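Local coordinates for nicotinate-nucleotide pyrophosphorylase (Francisella tularensis subsp. tularensis, PDB 3TQV), which probably catalyses the conversion of quinolinate and phosphoribosyl pyrophosphate to nicotinate mononucleotide, carbon dioxide and diphosphate, feeding NAD(+) biosynthesis, at residues Tyr134-Leu139 and Ala258-Gly263; Ile75-Leu80 and Arg92-Lys97. All blocks are in the same frame, centred on the assembly; numbering follows the deposited sequence.

Interaction 1: Tyr134-Leu139 and Ala258-Gly263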
# COMPACT_ATOMS: atom_id res chain seq x y z
N TYR B 134 28.04 9.23 0.89
CA TYR B 134 27.88 10.67 1.12
C TYR B 134 27.40 10.88 2.55
O TYR B 134 27.06 9.92 3.22
CB TYR B 134 26.93 11.27 0.08
CG TYR B 134 27.15 10.67 -1.30
CD1 TYR B 134 28.17 11.14 -2.16
CD2 TYR B 134 26.39 9.59 -1.74
CE1 TYR B 134 28.39 10.57 -3.42
CE2 TYR B 134 26.60 9.02 -3.00
CZ TYR B 134 27.59 9.51 -3.84
OH TYR B 134 27.77 8.92 -5.09
N LYS B 135 27.39 12.11 3.02
CA LYS B 135 26.95 12.39 4.39
C LYS B 135 25.44 12.56 4.51
O LYS B 135 24.88 12.51 5.61
CB LYS B 135 27.67 13.61 4.95
CG LYS B 135 27.50 13.78 6.43
CD LYS B 135 28.14 15.05 6.88
CE LYS B 135 27.87 15.34 8.35
NZ LYS B 135 28.88 14.71 9.26
N THR B 136 24.78 12.74 3.38
CA THR B 136 23.34 12.91 3.31
C THR B 136 22.54 11.78 3.99
O THR B 136 22.95 10.62 3.95
CB THR B 136 22.92 13.00 1.85
OG1 THR B 136 23.84 13.85 1.16
CG2 THR B 136 21.51 13.56 1.73
N LYS B 137 21.41 12.13 4.61
CA LYS B 137 20.48 11.14 5.17
C LYS B 137 19.12 11.16 4.46
O LYS B 137 18.74 12.16 3.84
CB LYS B 137 20.27 11.37 6.67
CG LYS B 137 21.53 11.49 7.48
CD LYS B 137 22.06 10.15 7.95
CE LYS B 137 23.31 10.31 8.85
NZ LYS B 137 23.10 11.22 10.03
N LEU B 138 18.38 10.05 4.57
CA LEU B 138 17.06 9.87 3.96
C LEU B 138 15.91 10.24 4.92
O LEU B 138 15.82 9.73 6.04
CB LEU B 138 16.89 8.40 3.58
CG LEU B 138 16.28 8.05 2.22
CD1 LEU B 138 17.14 8.65 1.14
CD2 LEU B 138 16.17 6.54 2.03
N LEU B 139 15.03 11.11 4.47
CA LEU B 139 13.83 11.41 5.25
C LEU B 139 12.59 10.92 4.53
O LEU B 139 12.51 10.96 3.31
CB LEU B 139 13.73 12.91 5.53
CG LEU B 139 14.78 13.45 6.49
CD1 LEU B 139 14.63 14.95 6.63
CD2 LEU B 139 14.67 12.78 7.85
N ALA B 258 22.90 12.01 -7.67
CA ALA B 258 23.28 13.33 -8.15
C ALA B 258 23.05 14.39 -7.07
O ALA B 258 23.90 15.25 -6.84
CB ALA B 258 22.50 13.67 -9.39
N ILE B 259 21.90 14.31 -6.42
CA ILE B 259 21.55 15.23 -5.35
C ILE B 259 22.42 15.02 -4.12
O ILE B 259 22.85 15.97 -3.47
CB ILE B 259 20.09 15.09 -4.95
CG1 ILE B 259 19.20 15.58 -6.10
CG2 ILE B 259 19.80 15.85 -3.67
CD1 ILE B 259 17.91 14.81 -6.26
N ALA B 260 22.68 13.76 -3.80
CA ALA B 260 23.48 13.46 -2.62
C ALA B 260 24.93 13.94 -2.78
O ALA B 260 25.62 14.21 -1.80
CB ALA B 260 23.44 11.97 -2.33
N LYS B 261 25.38 14.05 -4.03
CA LYS B 261 26.74 14.51 -4.32
C LYS B 261 26.94 15.99 -3.93
O LYS B 261 28.06 16.49 -3.92
CB LYS B 261 27.09 14.30 -5.80
CG LYS B 261 27.30 12.85 -6.17
CD LYS B 261 27.59 12.65 -7.68
CE LYS B 261 27.95 11.20 -7.98
NZ LYS B 261 28.17 10.94 -9.42
N THR B 262 25.84 16.66 -3.62
CA THR B 262 25.85 18.09 -3.32
C THR B 262 26.18 18.27 -1.85
O THR B 262 26.70 19.32 -1.45
CB THR B 262 24.49 18.74 -3.58
OG1 THR B 262 23.56 18.34 -2.57
CG2 THR B 262 23.95 18.34 -4.94
N GLY B 263 25.84 17.26 -1.05
CA GLY B 263 26.13 17.28 0.37
C GLY B 263 25.06 17.93 1.23
O GLY B 263 25.32 18.29 2.39
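Tyr134 and Thr136, on the loop that leads into the edge strand 137-139 of the parallel sheet, lie beside Ala260 and Lys261 in and just after helix 256-260. CG of Tyr134 stands beside its backbone N and anti to the carbonyl carbon (chi1 -39°), and the ring spreads over the backbone, one face above the Ala260 C to Lys261 N peptide link. Ring atom CD2 of Tyr134 reaches CB of Ala260 at 3.8 Å. At the far end of the ring, CE1 of Tyr134 meets CG of Lys261 at 3.7 Å, and OH of Tyr134 is 3.7 Å from CE of Lys261; the contact with this extended lysine is thus made by its aliphatic part.

Helix 256-260 is the connection of a beta-alpha-beta crossover between the neighbouring parallel strands 244-248 and 266-268, part of the barrel-like C-terminal domain of this phosphoribosyltransferase family. Strand 137-139 pairs with 266-268, and the loop before it packs against this connection.

A type I turn runs from Ala260 to Gly263, with Gly263 N bonded to Ala260 O at 3.1 Å and Gly263 itself at positive phi. OG1 of Thr136 lies 3.5 Å from Ala260 O without bonding to it; its hydrogen bond goes to Val264 O, just past the turn. Thr262 OG1 reaches back to donate to Ile259 O (2.6 Å), just before the turn, a carbonyl that also accepts from Thr262 N, and the same hydroxyl oxygen is hydrogen-bonded to Val264 N.

Interaction 2: Ile75-Leu80 and Arg92-Lys97; sequences IQITWL and RIFELK
With CG of Phe94 between its backbone N and carbonyl carbon (chi1 67°) and CG of Trp79 anti to its carbonyl carbon (chi1 -69°), the two side chains lie side by side, pointing the same way. CB of Phe94 sits over a face of the indole, 4.0 Å from the centroid of the Trp79 six-membered ring, in a CH-pi contact, while the two ring planes are oblique at 52°. Ile77 puts CG1 over that same indole face, and its CD1 reaches Phe94 CD1 at 3.9 Å. Farther along, Leu96 CD2 touches both Ile75 CG2 (3.9 Å) and Ile77 CG1 (4.0 Å).

Strands 76-79 and 92-97 are antiparallel neighbours in the four-stranded sheet of the N-terminal domain, and 76-79 is its edge within the chain. Helices 61-71 and 100-130 cover the face bearing Trp79 and Phe94; Asn65 OD1 of the first bonds Trp79 NE1. Gln76 with Lys97 and Thr78 with Glu95 are hydrogen-bonded pairs on the other face, and Leu80 N adds a bond to Ile93 O (2.7 Å).

The side chains of Leu80 and Glu95 cross obliquely, CD1 of Leu80 lying 4.0 Å from CG of Glu95. Glu95 OE2 lies in plane at the Arg92 guanidinium edge, salt-bridged to Arg92 NH1 (3.0 Å); the hydrogen bond within it is weak.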
# COMPACT_ATOMS: atom_id res chain seq x y z
N ILE B 75 -0.17 -21.78 18.54
CA ILE B 75 0.87 -21.78 17.52
C ILE B 75 2.17 -21.22 18.08
O ILE B 75 2.21 -20.09 18.55
CB ILE B 75 0.50 -20.94 16.28
CG1 ILE B 75 -0.81 -21.43 15.64
CG2 ILE B 75 1.64 -20.98 15.26
CD1 ILE B 75 -1.37 -20.48 14.56
N GLN B 76 3.24 -22.01 18.01
CA GLN B 76 4.55 -21.56 18.47
C GLN B 76 5.36 -21.03 17.30
O GLN B 76 5.46 -21.68 16.25
CB GLN B 76 5.32 -22.70 19.12
CG GLN B 76 4.49 -23.58 20.03
CD GLN B 76 5.01 -25.00 20.06
OE1 GLN B 76 6.12 -25.27 20.53
NE2 GLN B 76 4.20 -25.93 19.55
N ILE B 77 5.94 -19.84 17.48
CA ILE B 77 6.76 -19.25 16.42
C ILE B 77 8.22 -19.09 16.85
O ILE B 77 8.52 -18.69 17.98
CB ILE B 77 6.17 -17.89 15.96
CG1 ILE B 77 6.94 -17.34 14.77
CG2 ILE B 77 6.18 -16.88 17.10
CD1 ILE B 77 6.22 -16.20 14.07
N THR B 78 9.13 -19.43 15.95
CA THR B 78 10.53 -19.13 16.16
C THR B 78 11.07 -18.32 15.01
O THR B 78 10.99 -18.72 13.85
CB THR B 78 11.37 -20.39 16.30
OG1 THR B 78 10.77 -21.25 17.26
CG2 THR B 78 12.79 -20.04 16.75
N TRP B 79 11.64 -17.17 15.35
CA TRP B 79 12.19 -16.26 14.37
C TRP B 79 13.68 -16.50 14.12
O TRP B 79 14.50 -16.51 15.04
CB TRP B 79 11.94 -14.82 14.83
CG TRP B 79 10.49 -14.43 14.79
CD1 TRP B 79 9.58 -14.47 15.81
CD2 TRP B 79 9.78 -13.92 13.64
NE1 TRP B 79 8.36 -14.02 15.38
CE2 TRP B 79 8.45 -13.68 14.05
CE3 TRP B 79 10.14 -13.65 12.32
CZ2 TRP B 79 7.48 -13.19 13.18
CZ3 TRP B 79 9.18 -13.16 11.46
CH2 TRP B 79 7.87 -12.93 11.89
N LEU B 80 14.01 -16.71 12.85
CA LEU B 80 15.41 -16.91 12.47
C LEU B 80 16.06 -15.59 12.08
O LEU B 80 17.27 -15.47 12.07
CB LEU B 80 15.52 -17.92 11.31
CG LEU B 80 15.34 -19.39 11.70
CD1 LEU B 80 13.87 -19.80 11.82
CD2 LEU B 80 16.03 -20.26 10.68
N ARG B 92 15.00 -18.97 5.45
CA ARG B 92 13.81 -19.14 6.27
C ARG B 92 13.78 -18.03 7.31
O ARG B 92 14.73 -17.86 8.07
CB ARG B 92 13.85 -20.49 6.99
CG ARG B 92 13.78 -21.73 6.12
CD ARG B 92 13.58 -22.95 7.01
NE ARG B 92 13.60 -24.22 6.28
CZ ARG B 92 13.32 -25.40 6.83
NH1 ARG B 92 13.00 -25.46 8.12
NH2 ARG B 92 13.36 -26.51 6.11
N ILE B 93 12.69 -17.27 7.36
CA ILE B 93 12.60 -16.19 8.34
C ILE B 93 12.00 -16.62 9.67
O ILE B 93 12.41 -16.15 10.74
CB ILE B 93 11.90 -14.94 7.78
CG1 ILE B 93 10.56 -15.30 7.14
CG2 ILE B 93 12.78 -14.27 6.73
CD1 ILE B 93 10.01 -14.24 6.23
N PHE B 94 11.04 -17.53 9.63
CA PHE B 94 10.49 -18.04 10.88
C PHE B 94 9.98 -19.44 10.70
O PHE B 94 9.83 -19.90 9.58
CB PHE B 94 9.40 -17.12 11.44
CG PHE B 94 8.15 -17.05 10.60
CD1 PHE B 94 7.13 -18.00 10.76
CD2 PHE B 94 7.98 -16.06 9.65
CE1 PHE B 94 5.98 -17.95 9.99
CE2 PHE B 94 6.84 -16.00 8.88
CZ PHE B 94 5.83 -16.95 9.04
N GLU B 95 9.75 -20.13 11.81
CA GLU B 95 9.20 -21.48 11.77
C GLU B 95 7.98 -21.57 12.64
O GLU B 95 7.85 -20.87 13.65
CB GLU B 95 10.24 -22.51 12.21
CG GLU B 95 11.31 -22.76 11.16
CD GLU B 95 12.48 -23.55 11.69
OE1 GLU B 95 12.67 -23.59 12.93
OE2 GLU B 95 13.22 -24.14 10.86
N LEU B 96 7.05 -22.42 12.22
CA LEU B 96 5.80 -22.57 12.94
C LEU B 96 5.64 -24.01 13.37
O LEU B 96 6.05 -24.95 12.67
CB LEU B 96 4.61 -22.13 12.07
CG LEU B 96 4.43 -20.67 11.60
CD1 LEU B 96 3.18 -20.55 10.75
CD2 LEU B 96 4.36 -19.67 12.75
N LYS B 97 5.07 -24.18 14.55
CA LYS B 97 4.61 -25.47 15.01
C LYS B 97 3.21 -25.26 15.58
O LYS B 97 3.00 -24.41 16.46
CB LYS B 97 5.57 -26.03 16.06
CG LYS B 97 5.03 -27.19 16.87
CD LYS B 97 5.57 -28.53 16.39
CE LYS B 97 5.60 -29.56 17.53
NZ LYS B 97 6.83 -29.45 18.38

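How the interactions relate
From the N terminus, the chain first closes interaction 2, a local contact in which 92-97 turns back along 75-80 after an eleven-residue connection. Helix 100-130 then carries it toward the C-terminal domain, packing on Phe94 and Leu96 on the way and, near its other end, on Leu138. Interaction 1 opens directly afterwards and closes only at 258-263, once 118 residues have laid down most of the parallel sheet. The two loops therefore follow in series, neither nested nor crossed, with centres about 38 Å apart. Strand 281-285 finally returns to the antiparallel sheet of interaction 2, at the edge opposite 76-79, so the chain's last strand forms the other edge of that sheet.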